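Local coordinates for extracellular endo-alpha-(1->5)-L-arabinanase 1 (Bacillus subtilis, PDB 1UV4), which cleaves internal alpha-(1->5)-L-arabinofuranosyl linkages in linear and branched arabinan, as a secreted, calcium-binding family 43 glycoside hydrolase, at residues E10-P15 with G36-K41; G30-R35 with G70-A75; Y197-F202 with L284-G289; I215-S220 with S288-Y293. All coordinates share one frame; numbering follows the deposited sequence.

How the interactions relate
The contacts belong to two distant regions of the family 43 five-bladed beta-propeller, whose all-beta blades surround a central calcium ion. Interactions 1 and 2 adjoin, with centres about 10 Å apart, and their segments alternate along the chain. Together they tie the sheet built from strands 16-20 to 49-54 to the loops before and after it, close to Asp14. Interactions 3 and 4 come later, with centres only about 3 Å apart. They share Ser288 and Gly289, and lay the C-terminal tail on neighbouring strands 195-203 and 212-220. Interactions 2 and 3 lie on opposite sides of the chain's centre, their centres about 29 Å apart; each pair ties together parts of its own region.

Interaction 1 (E10-P15 with G36-K41); sequences ELLHDP and GLRVLK
Arg38 takes hold of the backbone of Leu11 side-on. Its CG is anti to the backbone N (chi1 -177°) and the chain runs extended from CG to NE, carrying the guanidinium out from its strand to the 10-15 loop. There two nitrogens close on a single carbonyl: Arg38 NE lies 2.8 Å from Leu11 O, and Arg38 NH2 lies 2.9 Å from the same oxygen. Leu11 O sits almost in the guanidinium plane. Seen from the oxygen the two donors differ, NH2 lying in the carbonyl plane on a lone pair while NE is tilted 35° from it. The double grip fixes the rotation of the guanidinium.

NH2 also makes a salt bridge to Glu10, whose chain, bent at chi2, presents OE1, with Arg38 NH2 and Glu10 OE1 3.0 Å apart. The hydrogen bond within it is weak and bent; the side chains cross at about a right angle, with carboxylate and guanidinium planes 61° apart.

Beside these polar groups the contact is apolar. Leu12 CD1 rests 3.8 Å from Arg38 CG, against the aliphatic stem. Leu12 and Leu40 meet tip to tip, CD2 to CD1, at 4.0 Å, and Leu40 CD2 lies over the rim of one guanidinium face.

The loop leads on to Asp14, the probable catalytic base, whose OD2 is hydrogen-bonded to Thr29 OG1 and whose N is hydrogen-bonded to His267 ND1. Lying between strands 4-8 and 16-20, it packs against strand 37-42: Glu10 and Arg38 both touch Val50 of strand 49-54, while Leu12 packs on Ala26 of strand 23-29 and Leu279 of strand 276-283.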
loop_
_atom_site.group_PDB
_atom_site.type_symbol
_atom_site.label_atom_id
_atom_site.label_comp_id
_atom_site.label_asym_id
_atom_site.label_seq_id
_atom_site.Cartn_x
_atom_site.Cartn_y
_atom_site.Cartn_z
ATOM N N GLU A 10 -14.758 4.662 11.406
ATOM C CA GLU A 10 -13.769 3.782 11.984
ATOM C C GLU A 10 -12.359 4.171 11.595
ATOM O O GLU A 10 -12.075 4.618 10.483
ATOM C CB GLU A 10 -14.027 2.329 11.557
ATOM C CG GLU A 10 -15.227 1.697 12.211
ATOM C CD GLU A 10 -15.047 1.372 13.688
ATOM O OE1 GLU A 10 -13.911 1.419 14.230
ATOM O OE2 GLU A 10 -16.063 1.012 14.337
ATOM N N LEU A 11 -11.469 3.957 12.542
ATOM C CA LEU A 11 -10.052 4.129 12.338
ATOM C C LEU A 11 -9.579 3.161 11.243
ATOM O O LEU A 11 -9.971 2.001 11.214
ATOM C CB LEU A 11 -9.323 3.768 13.652
ATOM C CG LEU A 11 -7.798 3.825 13.763
ATOM C CD1 LEU A 11 -7.390 4.000 15.198
ATOM C CD2 LEU A 11 -7.073 2.636 13.144
ATOM N N LEU A 12 -8.735 3.625 10.325
ATOM C CA LEU A 12 -8.032 2.718 9.440
ATOM C C LEU A 12 -6.752 3.371 8.965
ATOM O O LEU A 12 -6.760 4.527 8.659
ATOM C CB LEU A 12 -8.883 2.287 8.203
ATOM C CG LEU A 12 -8.412 1.022 7.525
ATOM C CD1 LEU A 12 -8.439 -0.214 8.395
ATOM C CD2 LEU A 12 -9.311 0.810 6.281
ATOM N N HIS A 13 -5.678 2.589 8.926
ATOM C CA HIS A 13 -4.369 3.075 8.506
ATOM C C HIS A 13 -3.821 2.123 7.439
ATOM O O HIS A 13 -3.951 0.913 7.532
ATOM C CB HIS A 13 -3.424 3.052 9.755
ATOM C CG HIS A 13 -2.137 3.796 9.578
ATOM N ND1 HIS A 13 -0.943 3.281 10.024
ATOM C CD2 HIS A 13 -1.851 4.997 9.030
ATOM C CE1 HIS A 13 0.027 4.134 9.742
ATOM N NE2 HIS A 13 -0.493 5.178 9.133
ATOM N N ASP A 14 -3.205 2.695 6.424
ATOM C CA ASP A 14 -2.588 1.919 5.301
ATOM C C ASP A 14 -3.629 1.078 4.584
ATOM O O ASP A 14 -3.476 -0.137 4.480
ATOM C CB ASP A 14 -1.403 1.070 5.742
ATOM C CG ASP A 14 -0.433 1.811 6.646
ATOM O OD1 ASP A 14 -0.003 2.936 6.293
ATOM O OD2 ASP A 14 -0.009 1.347 7.754
ATOM N N PRO A 15 -4.712 1.687 4.100
ATOM C CA PRO A 15 -5.858 0.905 3.579
ATOM C C PRO A 15 -5.688 0.304 2.165
ATOM O O PRO A 15 -4.959 0.817 1.322
ATOM C CB PRO A 15 -6.961 1.945 3.531
ATOM C CG PRO A 15 -6.193 3.208 3.202
ATOM C CD PRO A 15 -4.963 3.139 4.028
ATOM N N GLY A 36 -2.421 -9.304 13.898
ATOM C CA GLY A 36 -2.948 -9.453 12.563
ATOM C C GLY A 36 -3.269 -8.194 11.796
ATOM O O GLY A 36 -2.616 -7.150 11.977
ATOM N N LEU A 37 -4.241 -8.340 10.901
ATOM C CA LEU A 37 -4.656 -7.324 9.946
ATOM C C LEU A 37 -6.092 -6.927 10.234
ATOM O O LEU A 37 -6.960 -7.786 10.466
ATOM C CB LEU A 37 -4.585 -7.824 8.520
ATOM C CG LEU A 37 -3.186 -8.146 8.075
ATOM C CD1 LEU A 37 -3.229 -9.014 6.806
ATOM C CD2 LEU A 37 -2.400 -6.886 7.874
ATOM N N ARG A 38 -6.355 -5.620 10.168
ATOM C CA ARG A 38 -7.672 -5.028 10.411
ATOM C C ARG A 38 -8.561 -5.149 9.197
ATOM O O ARG A 38 -8.124 -4.898 8.047
ATOM C CB ARG A 38 -7.481 -3.584 10.754
ATOM C CG ARG A 38 -8.747 -2.800 11.113
ATOM C CD ARG A 38 -8.470 -1.612 11.950
ATOM N NE ARG A 38 -9.532 -0.625 12.162
ATOM C CZ ARG A 38 -10.383 -0.638 13.164
ATOM N NH1 ARG A 38 -10.406 -1.637 14.032
ATOM N NH2 ARG A 38 -11.213 0.377 13.302
ATOM N N VAL A 39 -9.809 -5.565 9.451
ATOM C CA VAL A 39 -10.805 -5.785 8.383
ATOM C C VAL A 39 -12.099 -5.034 8.725
ATOM O O VAL A 39 -12.662 -5.211 9.806
ATOM C CB VAL A 39 -11.156 -7.285 8.208
ATOM C CG1 VAL A 39 -12.179 -7.451 7.098
ATOM C CG2 VAL A 39 -9.871 -8.119 7.924
ATOM N N LEU A 40 -12.544 -4.212 7.775
ATOM C CA LEU A 40 -13.787 -3.475 7.856
ATOM C C LEU A 40 -14.723 -3.893 6.708
ATOM O O LEU A 40 -14.276 -4.228 5.646
ATOM C CB LEU A 40 -13.549 -1.977 7.732
ATOM C CG LEU A 40 -12.554 -1.314 8.694
ATOM C CD1 LEU A 40 -12.620 0.201 8.415
ATOM C CD2 LEU A 40 -12.909 -1.583 10.112
ATOM N N LYS A 41 -16.013 -3.880 6.970
ATOM C CA LYS A 41 -17.052 -4.234 5.990
ATOM C C LYS A 41 -18.118 -3.137 5.943
ATOM O O LYS A 41 -18.479 -2.558 6.974
ATOM C CB LYS A 41 -17.705 -5.536 6.374
ATOM C CG LYS A 41 -18.741 -6.096 5.395
ATOM C CD LYS A 41 -19.325 -7.377 5.946
ATOM C CE LYS A 41 -20.389 -7.964 5.021
ATOM N NZ LYS A 41 -20.987 -9.182 5.624
#

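Interaction 2 (G30-R35 with G70-A75)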
loop_
_atom_site.group_PDB
_atom_site.type_symbol
_atom_site.label_atom_id
_atom_site.label_comp_id
_atom_site.label_asym_id
_atom_site.label_seq_id
_atom_site.Cartn_x
_atom_site.Cartn_y
_atom_site.Cartn_z
ATOM N N GLY A 30 -3.126 -3.825 11.251
ATOM C CA GLY A 30 -3.732 -4.180 12.514
ATOM C C GLY A 30 -3.546 -3.087 13.567
ATOM O O GLY A 30 -2.558 -2.304 13.568
ATOM N N LEU A 31 -4.508 -2.993 14.476
ATOM C CA LEU A 31 -4.327 -2.191 15.682
ATOM C C LEU A 31 -3.077 -2.596 16.408
ATOM O O LEU A 31 -2.746 -3.787 16.465
ATOM C CB LEU A 31 -5.534 -2.252 16.597
ATOM C CG LEU A 31 -6.898 -1.885 16.014
ATOM C CD1 LEU A 31 -7.953 -1.977 17.066
ATOM C CD2 LEU A 31 -6.889 -0.481 15.334
ATOM N N THR A 32 -2.322 -1.620 16.917
ATOM C CA THR A 32 -1.028 -1.918 17.511
ATOM C C THR A 32 -1.118 -2.905 18.676
ATOM O O THR A 32 -0.232 -3.763 18.832
ATOM C CB THR A 32 -0.326 -0.629 17.990
ATOM O OG1 THR A 32 0.020 0.160 16.848
ATOM C CG2 THR A 32 1.028 -0.941 18.671
ATOM N N GLU A 33 -2.204 -2.810 19.432
ATOM C CA GLU A 33 -2.431 -3.654 20.609
ATOM C C GLU A 33 -3.074 -5.015 20.250
ATOM O O GLU A 33 -3.462 -5.766 21.153
ATOM C CB GLU A 33 -3.309 -2.903 21.629
ATOM C CG GLU A 33 -4.799 -2.966 21.318
ATOM C CD GLU A 33 -5.571 -1.663 21.529
ATOM O OE1 GLU A 33 -5.401 -1.003 22.579
ATOM O OE2 GLU A 33 -6.360 -1.305 20.619
ATOM N N GLU A 34 -3.160 -5.344 18.959
ATOM C CA GLU A 34 -3.728 -6.617 18.516
ATOM C C GLU A 34 -2.862 -7.301 17.495
ATOM O O GLU A 34 -1.961 -6.698 16.840
ATOM C CB GLU A 34 -5.141 -6.440 17.942
ATOM C CG GLU A 34 -6.136 -5.938 18.981
ATOM C CD GLU A 34 -7.571 -5.722 18.490
ATOM O OE1 GLU A 34 -7.898 -5.948 17.308
ATOM O OE2 GLU A 34 -8.390 -5.315 19.346
ATOM N N ARG A 35 -3.202 -8.564 17.300
ATOM C CA ARG A 35 -2.558 -9.387 16.291
ATOM C C ARG A 35 -3.214 -9.235 14.960
ATOM O O ARG A 35 -4.430 -9.094 14.891
ATOM C CB ARG A 35 -2.613 -10.876 16.698
ATOM C CG ARG A 35 -1.862 -11.176 17.994
ATOM C CD ARG A 35 -1.800 -12.675 18.294
ATOM N NE ARG A 35 -1.223 -12.979 19.611
ATOM C CZ ARG A 35 -1.928 -13.270 20.713
ATOM N NH1 ARG A 35 -3.254 -13.388 20.684
ATOM N NH2 ARG A 35 -1.300 -13.494 21.872
ATOM N N GLY A 70 6.548 -7.170 15.511
ATOM C CA GLY A 70 5.415 -6.629 16.224
ATOM C C GLY A 70 4.173 -7.455 15.982
ATOM O O GLY A 70 3.988 -8.023 14.924
ATOM N N GLN A 71 3.273 -7.413 16.945
ATOM C CA GLN A 71 2.152 -8.369 16.897
ATOM C C GLN A 71 1.184 -8.018 15.772
ATOM O O GLN A 71 0.557 -8.909 15.234
ATOM C CB GLN A 71 1.432 -8.466 18.197
ATOM C CG GLN A 71 0.745 -7.211 18.652
ATOM C CD GLN A 71 0.054 -7.398 19.989
ATOM O OE1 GLN A 71 -0.142 -8.541 20.443
ATOM N NE2 GLN A 71 -0.248 -6.306 20.651
ATOM N N ASN A 72 1.081 -6.738 15.398
ATOM C CA ASN A 72 0.198 -6.336 14.322
ATOM C C ASN A 72 0.940 -6.434 13.011
ATOM O O ASN A 72 2.129 -6.084 12.892
ATOM C CB ASN A 72 -0.384 -4.909 14.543
ATOM C CG ASN A 72 0.654 -3.756 14.464
ATOM O OD1 ASN A 72 0.316 -2.646 14.000
ATOM N ND2 ASN A 72 1.854 -3.976 14.998
ATOM N N GLN A 73 0.257 -6.924 11.976
ATOM C CA GLN A 73 0.842 -6.911 10.629
ATOM C C GLN A 73 0.388 -5.647 9.873
ATOM O O GLN A 73 -0.552 -4.984 10.274
ATOM C CB GLN A 73 0.519 -8.167 9.822
ATOM C CG GLN A 73 1.381 -9.376 10.279
ATOM C CD GLN A 73 1.102 -9.779 11.699
ATOM O OE1 GLN A 73 0.003 -10.192 12.073
ATOM N NE2 GLN A 73 2.112 -9.656 12.544
ATOM N N TRP A 74 1.141 -5.267 8.836
ATOM C CA TRP A 74 0.995 -3.923 8.278
ATOM C C TRP A 74 0.683 -3.890 6.794
ATOM O O TRP A 74 1.144 -4.715 6.010
ATOM C CB TRP A 74 2.272 -3.045 8.433
ATOM C CG TRP A 74 2.939 -2.998 9.757
ATOM C CD1 TRP A 74 2.480 -3.457 10.965
ATOM C CD2 TRP A 74 4.246 -2.519 9.990
ATOM N NE1 TRP A 74 3.429 -3.257 11.946
ATOM C CE2 TRP A 74 4.524 -2.689 11.365
ATOM C CE3 TRP A 74 5.230 -1.951 9.174
ATOM C CZ2 TRP A 74 5.729 -2.295 11.938
ATOM C CZ3 TRP A 74 6.432 -1.556 9.783
ATOM C CH2 TRP A 74 6.653 -1.740 11.119
ATOM N N ALA A 75 -0.080 -2.882 6.409
ATOM C CA ALA A 75 -0.154 -2.433 5.020
ATOM C C ALA A 75 -0.537 -3.536 4.032
ATOM O O ALA A 75 0.177 -3.877 3.121
ATOM C CB ALA A 75 1.143 -1.728 4.650
HETATM O O HOH W 1 1.031 -11.281 20.387
#
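Gly30 N donates to Gln73 O at 3.0 Å, and beyond this bond the chain from Leu31 to Glu34 folds into a type I turn that curls round Gln71 and Asn72. Arg35 closes the other end with a CA-H...O contact, its CA 3.3 Å from Gln71 O.

Gln71 reaches into the turn. Its CG sits between the backbone N and the carbonyl carbon (chi1 64°), the chain is extended beyond it, and the amide arrives beside the turn's carbonyls. Gln71 NE2 bonds to Thr32 O at 3.1 Å, coming in the carbonyl plane on a lone pair. On the other end of the amide, a water donates to Gln71 OE1 and accepts a weak bond from Arg35 NE; guanidinium and amide planes stand 88° apart. Asn72 fits in behind, its CB 3.2 Å from Leu31 O and 3.3 Å from Glu34 O, close against the polar inner side of the turn.

The turn links strands 23-29 and 37-42 of one blade, and the 70-75 segment enters strand 74-81 of the next. Asn72 and Trp74 touch Thr29, and Gln73 packs on Leu37, so the contact lies across the seam between those two sheets.

Interaction 3 (Y197-F202 with L284-G289); sequences YLMVSF and LNWSSG
Tyr197 and Trp286 both hold CG anti to the carbonyl carbon (chi1 -65° and -55°), and the side chains slide past each other in opposite directions. The ring planes are 44° apart, oblique, and Trp286 CZ3 is the atom over one tyrosine face, 3.4 Å from Tyr197 CG and toward the rim.

The phenol end is gripped as well. Tyr197 OH donates to Gly289 O at 2.6 Å; the oxygen lies at the tyrosine's edge, in its plane, whereas the hydroxyl stands well above the plane of the carbonyl. A water donates both to Tyr197 OH and to Trp286 O, bridging back to the start of the type I turn from Trp286 to Gly289. With the ring pressed on one face and its hydroxyl tied to the turn, the tyrosine has little scope to swing.

Deeper in, the extended Met199 meets Leu284 tip to tip, CE to CD2, at 4.1 Å. Leu284 CG in turn lies over one face of the indole, toward its rim, and the indole NE1 bonds to Gly261 O.

This loop after strand 276-283 therefore packs on strand 195-203, next to its sheet neighbours: Trp286 also touches Thr190 and Gln192 of strand 184-192, Tyr197 touches Arg219 of strand 212-220, and Met199 and Leu284 both reach Leu264 of strand 263-270.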
loop_
_atom_site.group_PDB
_atom_site.type_symbol
_atom_site.label_atom_id
_atom_site.label_comp_id
_atom_site.label_asym_id
_atom_site.label_seq_id
_atom_site.Cartn_x
_atom_site.Cartn_y
_atom_site.Cartn_z
ATOM N N TYR A 197 1.477 4.585 -13.961
ATOM C CA TYR A 197 1.437 5.620 -12.936
ATOM C C TYR A 197 1.830 5.068 -11.598
ATOM O O TYR A 197 1.296 4.029 -11.187
ATOM C CB TYR A 197 0.043 6.253 -12.813
ATOM C CG TYR A 197 -0.372 7.015 -14.049
ATOM C CD1 TYR A 197 -0.052 8.372 -14.222
ATOM C CD2 TYR A 197 -1.056 6.368 -15.080
ATOM C CE1 TYR A 197 -0.407 9.051 -15.379
ATOM C CE2 TYR A 197 -1.410 7.057 -16.274
ATOM C CZ TYR A 197 -1.097 8.394 -16.409
ATOM O OH TYR A 197 -1.449 9.081 -17.553
ATOM N N LEU A 198 2.748 5.744 -10.934
ATOM C CA LEU A 198 3.190 5.410 -9.578
ATOM C C LEU A 198 2.781 6.541 -8.633
ATOM O O LEU A 198 3.102 7.696 -8.878
ATOM C CB LEU A 198 4.676 5.248 -9.526
ATOM C CG LEU A 198 5.269 4.987 -8.143
ATOM C CD1 LEU A 198 4.824 3.661 -7.544
ATOM C CD2 LEU A 198 6.795 5.016 -8.241
ATOM N N MET A 199 2.040 6.230 -7.587
ATOM C CA MET A 199 1.835 7.133 -6.478
ATOM C C MET A 199 2.584 6.603 -5.260
ATOM O O MET A 199 2.653 5.401 -5.049
ATOM C CB MET A 199 0.370 7.243 -6.104
ATOM C CG MET A 199 -0.508 7.670 -7.177
ATOM S SD MET A 199 -2.209 7.938 -6.522
ATOM C CE MET A 199 -3.046 8.518 -7.953
ATOM N N VAL A 200 3.181 7.507 -4.489
ATOM C CA VAL A 200 3.834 7.155 -3.243
ATOM C C VAL A 200 3.362 8.135 -2.162
ATOM O O VAL A 200 2.823 9.197 -2.453
ATOM C CB VAL A 200 5.375 7.188 -3.351
ATOM C CG1 VAL A 200 5.842 6.270 -4.413
ATOM C CG2 VAL A 200 5.878 8.593 -3.620
ATOM N N SER A 201 3.474 7.723 -0.906
ATOM C CA SER A 201 3.356 8.642 0.213
ATOM C C SER A 201 4.732 9.234 0.526
ATOM O O SER A 201 5.679 8.485 0.709
ATOM C CB SER A 201 2.810 7.890 1.422
ATOM O OG SER A 201 1.511 7.404 1.159
ATOM N N PHE A 202 4.853 10.554 0.531
ATOM C CA PHE A 202 6.016 11.235 1.086
ATOM C C PHE A 202 5.731 11.347 2.584
ATOM O O PHE A 202 4.624 11.731 2.967
ATOM C CB PHE A 202 6.175 12.652 0.495
ATOM C CG PHE A 202 6.829 12.722 -0.861
ATOM C CD1 PHE A 202 7.231 11.588 -1.553
ATOM C CD2 PHE A 202 7.005 13.959 -1.449
ATOM C CE1 PHE A 202 7.790 11.672 -2.825
ATOM C CE2 PHE A 202 7.612 14.066 -2.691
ATOM C CZ PHE A 202 8.018 12.916 -3.375
ATOM N N LEU A 284 -11.256 8.986 -8.886
ATOM C CA LEU A 284 -10.007 9.339 -9.562
ATOM C C LEU A 284 -10.295 9.475 -11.038
ATOM O O LEU A 284 -10.949 8.602 -11.643
ATOM C CB LEU A 284 -8.983 8.222 -9.367
ATOM C CG LEU A 284 -7.492 8.475 -9.324
ATOM C CD1 LEU A 284 -7.124 9.638 -8.448
ATOM C CD2 LEU A 284 -6.842 7.172 -8.870
ATOM N N ASN A 285 -9.863 10.603 -11.600
ATOM C CA ASN A 285 -9.970 10.938 -13.024
ATOM C C ASN A 285 -8.567 10.869 -13.653
ATOM O O ASN A 285 -7.608 11.232 -13.020
ATOM C CB ASN A 285 -10.572 12.365 -13.096
ATOM C CG ASN A 285 -10.813 12.887 -14.509
ATOM O OD1 ASN A 285 -10.197 12.460 -15.465
ATOM N ND2 ASN A 285 -11.705 13.873 -14.619
ATOM N N TRP A 286 -8.437 10.328 -14.852
ATOM C CA TRP A 286 -7.151 10.313 -15.567
ATOM C C TRP A 286 -7.173 11.096 -16.843
ATOM O O TRP A 286 -6.205 11.036 -17.613
ATOM C CB TRP A 286 -6.765 8.888 -15.958
ATOM C CG TRP A 286 -6.727 7.958 -14.818
ATOM C CD1 TRP A 286 -7.740 7.151 -14.376
ATOM C CD2 TRP A 286 -5.617 7.720 -13.955
ATOM N NE1 TRP A 286 -7.323 6.439 -13.283
ATOM C CE2 TRP A 286 -6.019 6.763 -13.009
ATOM C CE3 TRP A 286 -4.310 8.225 -13.885
ATOM C CZ2 TRP A 286 -5.178 6.292 -12.021
ATOM C CZ3 TRP A 286 -3.485 7.757 -12.898
ATOM C CH2 TRP A 286 -3.910 6.810 -11.978
ATOM N N SER A 287 -8.306 11.727 -17.137
ATOM C CA SER A 287 -8.514 12.318 -18.440
ATOM C C SER A 287 -7.466 13.375 -18.819
ATOM O O SER A 287 -7.259 13.590 -20.005
ATOM C CB SER A 287 -9.951 12.884 -18.573
ATOM O OG SER A 287 -10.178 13.940 -17.667
ATOM N N SER A 288 -6.794 13.994 -17.841
ATOM C CA SER A 288 -5.761 15.011 -18.136
ATOM C C SER A 288 -4.330 14.521 -18.578
ATOM O O SER A 288 -3.477 15.303 -19.026
ATOM C CB SER A 288 -5.596 15.868 -16.898
ATOM O OG SER A 288 -4.903 15.148 -15.895
ATOM N N GLY A 289 -4.087 13.230 -18.475
ATOM C CA GLY A 289 -2.765 12.668 -18.734
ATOM C C GLY A 289 -2.150 12.320 -17.400
ATOM O O GLY A 289 -1.103 11.665 -17.318
HETATM O O HOH W 2 -3.980 9.352 -18.705
#

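Interaction 4 (I215-S220 with S288-Y293)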
loop_
_atom_site.group_PDB
_atom_site.type_symbol
_atom_site.label_atom_id
_atom_site.label_comp_id
_atom_site.label_asym_id
_atom_site.label_seq_id
_atom_site.Cartn_x
_atom_site.Cartn_y
_atom_site.Cartn_z
ATOM N N ILE A 215 0.701 12.883 -0.756
ATOM C CA ILE A 215 0.613 11.887 -1.816
ATOM C C ILE A 215 1.215 12.491 -3.077
ATOM O O ILE A 215 0.785 13.550 -3.474
ATOM C CB ILE A 215 -0.819 11.451 -2.067
ATOM C CG1 ILE A 215 -1.382 10.777 -0.827
ATOM C CG2 ILE A 215 -0.943 10.546 -3.244
ATOM C CD1 ILE A 215 -2.834 10.542 -0.854
ATOM N N ALA A 216 2.175 11.800 -3.688
ATOM C CA ALA A 216 2.949 12.289 -4.846
ATOM C C ALA A 216 2.882 11.286 -5.993
ATOM O O ALA A 216 2.820 10.114 -5.730
ATOM C CB ALA A 216 4.384 12.548 -4.466
ATOM N N TYR A 217 2.966 11.772 -7.245
ATOM C CA TYR A 217 2.837 10.870 -8.399
ATOM C C TYR A 217 3.740 11.182 -9.573
ATOM O O TYR A 217 4.275 12.281 -9.723
ATOM C CB TYR A 217 1.387 10.767 -8.845
ATOM C CG TYR A 217 0.792 12.043 -9.343
ATOM C CD1 TYR A 217 1.015 12.497 -10.643
ATOM C CD2 TYR A 217 -0.010 12.833 -8.515
ATOM C CE1 TYR A 217 0.455 13.671 -11.104
ATOM C CE2 TYR A 217 -0.547 13.993 -8.947
ATOM C CZ TYR A 217 -0.351 14.431 -10.241
ATOM O OH TYR A 217 -0.919 15.614 -10.673
ATOM N N GLY A 218 3.916 10.174 -10.414
ATOM C CA GLY A 218 4.670 10.325 -11.650
ATOM C C GLY A 218 4.210 9.263 -12.632
ATOM O O GLY A 218 3.418 8.366 -12.286
ATOM N N ARG A 219 4.696 9.326 -13.858
ATOM C CA ARG A 219 4.274 8.380 -14.917
ATOM C C ARG A 219 5.461 7.932 -15.772
ATOM O O ARG A 219 6.436 8.687 -15.952
ATOM C CB ARG A 219 3.183 8.968 -15.811
ATOM C CG ARG A 219 3.634 10.019 -16.825
ATOM C CD ARG A 219 2.519 10.731 -17.544
ATOM N NE ARG A 219 3.050 11.633 -18.579
ATOM C CZ ARG A 219 2.294 12.390 -19.372
ATOM N NH1 ARG A 219 0.973 12.359 -19.280
ATOM N NH2 ARG A 219 2.866 13.165 -20.262
ATOM N N SER A 220 5.293 6.800 -16.431
ATOM C CA SER A 220 6.352 6.220 -17.217
ATOM C C SER A 220 5.758 5.346 -18.329
ATOM O O SER A 220 4.783 4.668 -18.125
ATOM C CB SER A 220 7.256 5.392 -16.338
ATOM O OG SER A 220 8.264 4.766 -17.122
ATOM N N SER A 288 -6.794 13.994 -17.841
ATOM C CA SER A 288 -5.761 15.011 -18.136
ATOM C C SER A 288 -4.330 14.521 -18.578
ATOM O O SER A 288 -3.477 15.303 -19.026
ATOM C CB SER A 288 -5.596 15.868 -16.898
ATOM O OG SER A 288 -4.903 15.148 -15.895
ATOM N N GLY A 289 -4.087 13.230 -18.475
ATOM C CA GLY A 289 -2.765 12.668 -18.734
ATOM C C GLY A 289 -2.150 12.320 -17.400
ATOM O O GLY A 289 -1.103 11.665 -17.318
ATOM N N TRP A 290 -2.817 12.756 -16.345
ATOM C CA TRP A 290 -2.331 12.596 -14.989
ATOM C C TRP A 290 -3.507 12.310 -14.062
ATOM O O TRP A 290 -4.629 12.670 -14.370
ATOM C CB TRP A 290 -1.642 13.889 -14.552
ATOM C CG TRP A 290 -0.477 14.257 -15.364
ATOM C CD1 TRP A 290 -0.462 15.120 -16.416
ATOM C CD2 TRP A 290 0.871 13.752 -15.249
ATOM N NE1 TRP A 290 0.789 15.210 -16.960
ATOM C CE2 TRP A 290 1.641 14.397 -16.245
ATOM C CE3 TRP A 290 1.518 12.871 -14.354
ATOM C CZ2 TRP A 290 3.008 14.182 -16.405
ATOM C CZ3 TRP A 290 2.883 12.656 -14.517
ATOM C CH2 TRP A 290 3.606 13.296 -15.532
ATOM N N PRO A 291 -3.266 11.698 -12.911
ATOM C CA PRO A 291 -4.338 11.478 -11.953
ATOM C C PRO A 291 -4.811 12.783 -11.355
ATOM O O PRO A 291 -4.009 13.702 -11.099
ATOM C CB PRO A 291 -3.687 10.636 -10.839
ATOM C CG PRO A 291 -2.219 10.936 -10.967
ATOM C CD PRO A 291 -1.973 11.206 -12.396
ATOM N N SER A 292 -6.115 12.834 -11.089
ATOM C CA SER A 292 -6.751 13.982 -10.454
ATOM C C SER A 292 -7.938 13.553 -9.632
ATOM O O SER A 292 -8.646 12.621 -10.005
ATOM C CB SER A 292 -7.245 14.944 -11.529
ATOM O OG SER A 292 -7.846 16.058 -10.935
ATOM N N TYR A 293 -8.199 14.269 -8.549
ATOM C CA TYR A 293 -9.494 14.226 -7.908
ATOM C C TYR A 293 -10.520 14.941 -8.798
ATOM O O TYR A 293 -10.225 15.513 -9.870
ATOM C CB TYR A 293 -9.444 14.888 -6.534
ATOM C CG TYR A 293 -8.649 14.165 -5.468
ATOM C CD1 TYR A 293 -8.675 12.780 -5.331
ATOM C CD2 TYR A 293 -7.885 14.870 -4.557
ATOM C CE1 TYR A 293 -7.941 12.141 -4.320
ATOM C CE2 TYR A 293 -7.167 14.257 -3.562
ATOM C CZ TYR A 293 -7.196 12.882 -3.426
ATOM O OH TYR A 293 -6.452 12.288 -2.393
ATOM O OXT TYR A 293 -11.703 14.908 -8.436
HETATM O O HOH W 3 -3.670 16.268 -12.234
#
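Arg219 and Trp290 form the tight half of this contact: the guanidinium lies flat on the indole, planes 10° apart and centres separated by 4.2 Å. Its aliphatic part joins in, with Arg219 CD 3.5 Å from the centroid of the Trp290 six-membered ring, over the face. Arg219 NH1 donates to Gly289 O at 2.9 Å, an oxygen that also accepts from Tyr197 OH; bond and stack together limit how the guanidinium can turn. Alongside, Pro291 CG makes a CH-pi contact over the middle of the Tyr217 ring, 3.6 Å from its centroid, while Trp290 CE3 comes to that ring's edge, 3.5 Å from Tyr217 CE1.

Toward the C-terminus the fit is looser. Between Tyr217 OH and Pro291 O a water mediates, and Ile215 CD1 only grazes Tyr293 OH at 4.3 Å. That hydroxyl finds its partner outside, in Asp244.

The tail runs roughly antiparallel to strand 212-220 without pairing with it as a strand. Pro291 packs on Tyr197 and Met199 of strand 195-203, and Tyr293 touches Leu243 of strand 241-244 as well as Leu264 and Arg266 of strand 263-270, so the chain's last residues lie across two adjacent sheets.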